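Capsid polyprotein VP90 (Turkey astrovirus 2, PDB 3TS3) probably forms the icosahedral capsid of the virus, of which the part described here is the globular projection domain, the spike. Local coordinates at residues M102-K106 with D162-I166. Numbering follows the deposited sequence. Where two conformers were deposited one is given.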
loop_
_atom_site.group_PDB
_atom_site.type_symbol
_atom_site.label_atom_id
_atom_site.label_comp_id
_atom_site.label_asym_id
_atom_site.label_seq_id
_atom_site.Cartn_x
_atom_site.Cartn_y
_atom_site.Cartn_z
ATOM N N MET C 102 4.717 -8.254 9.955
ATOM C CA MET C 102 5.231 -7.642 11.168
ATOM C C MET C 102 5.731 -8.741 12.104
ATOM O O MET C 102 6.697 -8.563 12.817
ATOM C CB MET C 102 4.194 -6.744 11.842
ATOM C CG MET C 102 3.886 -5.439 11.077
ATOM S SD MET C 102 5.333 -4.399 10.686
ATOM C CE MET C 102 5.637 -4.911 8.983
ATOM N N LYS C 103 5.060 -9.883 12.102
ATOM C CA LYS C 103 5.513 -10.982 12.945
ATOM C C LYS C 103 6.895 -11.513 12.565
ATOM O O LYS C 103 7.758 -11.652 13.408
ATOM C CB LYS C 103 4.504 -12.130 12.883
ATOM C CG LYS C 103 4.923 -13.355 13.666
ATOM C CD LYS C 103 4.021 -14.538 13.397
ATOM C CE LYS C 103 2.646 -14.327 13.969
ATOM N NZ LYS C 103 1.897 -15.611 13.894
ATOM N N THR C 104 7.105 -11.801 11.288
ATOM C CA THR C 104 8.414 -12.269 10.833
ATOM C C THR C 104 9.501 -11.198 11.014
ATOM O O THR C 104 10.660 -11.494 11.258
ATOM C CB THR C 104 8.405 -12.833 9.396
ATOM O OG1 THR C 104 8.172 -11.781 8.466
ATOM C CG2 THR C 104 7.337 -13.908 9.232
ATOM N N LEU C 105 9.099 -9.944 10.898
ATOM C CA LEU C 105 10.032 -8.834 11.009
ATOM C C LEU C 105 10.642 -8.760 12.409
ATOM O O LEU C 105 11.686 -8.166 12.600
ATOM C CB LEU C 105 9.360 -7.520 10.622
ATOM C CG LEU C 105 10.274 -6.303 10.432
ATOM C CD1 LEU C 105 11.365 -6.545 9.396
ATOM C CD2 LEU C 105 9.426 -5.107 10.061
ATOM N N LYS C 106 9.995 -9.400 13.371
ATOM C CA LYS C 106 10.485 -9.383 14.749
ATOM C C LYS C 106 11.856 -10.043 14.801
ATOM O O LYS C 106 12.652 -9.771 15.677
ATOM C CB LYS C 106 9.521 -10.087 15.707
ATOM C CG LYS C 106 8.252 -9.319 15.993
ATOM C CD LYS C 106 7.378 -10.027 17.022
ATOM C CE LYS C 106 6.107 -9.230 17.281
ATOM N NZ LYS C 106 5.204 -9.896 18.262
ATOM N N ASP C 162 5.436 -3.376 24.512
ATOM C CA ASP C 162 4.217 -4.078 24.121
ATOM C C ASP C 162 4.280 -4.738 22.732
ATOM O O ASP C 162 3.262 -5.132 22.192
ATOM C CB ASP C 162 2.977 -3.194 24.272
ATOM C CG ASP C 162 3.042 -1.958 23.424
ATOM O OD1 ASP C 162 3.998 -1.847 22.650
ATOM O OD2 ASP C 162 2.143 -1.108 23.531
ATOM N N GLU C 163 5.476 -4.836 22.165
ATOM C CA GLU C 163 5.729 -5.487 20.863
ATOM C C GLU C 163 4.872 -4.944 19.762
ATOM O O GLU C 163 4.375 -5.672 18.915
ATOM C CB GLU C 163 5.608 -7.014 20.981
ATOM C CG GLU C 163 6.572 -7.594 21.998
ATOM C CD GLU C 163 6.659 -9.103 21.953
ATOM O OE1 GLU C 163 6.318 -9.707 20.915
ATOM O OE2 GLU C 163 7.096 -9.685 22.967
ATOM N N LYS C 164 4.745 -3.625 19.736
ATOM C CA LYS C 164 3.948 -2.952 18.721
ATOM C C LYS C 164 4.803 -2.132 17.767
ATOM O O LYS C 164 5.727 -1.451 18.179
ATOM C CB LYS C 164 2.904 -2.033 19.363
ATOM C CG LYS C 164 1.684 -2.737 19.930
ATOM C CD LYS C 164 0.612 -1.710 20.238
ATOM C CE LYS C 164 -0.587 -2.335 20.900
ATOM N NZ LYS C 164 -1.592 -1.304 21.248
ATOM N N TYR C 165 4.471 -2.203 16.487
ATOM C CA TYR C 165 5.134 -1.384 15.486
ATOM C C TYR C 165 4.307 -0.116 15.370
ATOM O O TYR C 165 3.130 -0.157 15.052
ATOM C CB TYR C 165 5.165 -2.097 14.136
ATOM C CG TYR C 165 6.085 -3.292 14.068
ATOM C CD1 TYR C 165 5.664 -4.545 14.472
ATOM C CD2 TYR C 165 7.364 -3.162 13.575
ATOM C CE1 TYR C 165 6.505 -5.626 14.398
ATOM C CE2 TYR C 165 8.200 -4.223 13.502
ATOM C CZ TYR C 165 7.762 -5.460 13.907
ATOM O OH TYR C 165 8.608 -6.518 13.826
ATOM N N ILE C 166 4.942 1.010 15.657
ATOM C CA ILE C 166 4.247 2.273 15.695
ATOM C C ILE C 166 4.685 3.164 14.555
ATOM O O ILE C 166 5.847 3.492 14.439
ATOM C CB ILE C 166 4.554 3.001 17.014
ATOM C CG1 ILE C 166 4.157 2.123 18.200
ATOM C CG2 ILE C 166 3.864 4.348 17.060
ATOM C CD1 ILE C 166 2.679 1.823 18.255
HETATM O O HOH W 1 3.157 -8.107 18.494
#
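A Met-aromatic contact joins the short, weakly bonded helical turn at about 102-105 to the strand that leaves a G1 beta bulge in the antiparallel sheet of the astrovirus spike domain. At the bulge, Glu163 and Lys164 both face Arg159; Glu163 takes the left-handed conformation (phi/psi 54°/43°) that a G1 bulge asks of its first residue, usually glycine. The CA atoms of Met102 and Tyr165 are 7.6 Å apart, a gap that a long tyrosine side chain, set toward the helix, can fill. Met102, with chi1 and chi2 both m, folds its flexible, polarisable thioether over one ring face: SD lies 3.7 Å from the ring centroid, only 12° off the normal. Leu105 adds a branched apolar end, CD2 standing 3.8 Å from CE2 of Tyr165, while Leu88 packs against both Met102 and Leu105. The phenol oxygen lets the buried ring end among polar backbone atoms, with OH of Tyr165 3.0 Å from O of Met102. Lys106, partly exposed, suits the solvent side: its CG lies near the ring plane, 3.6 Å from OH of Tyr165, and the extended chain (chi2 to chi4 all t) carries NZ on to Glu163. In the conformer given here, NZ of Lys106 makes a salt bridge of 2.9 Å with OE1 of Glu163, and a water 2.7 Å from that NZ donates to O of Glu163 at 2.8 Å.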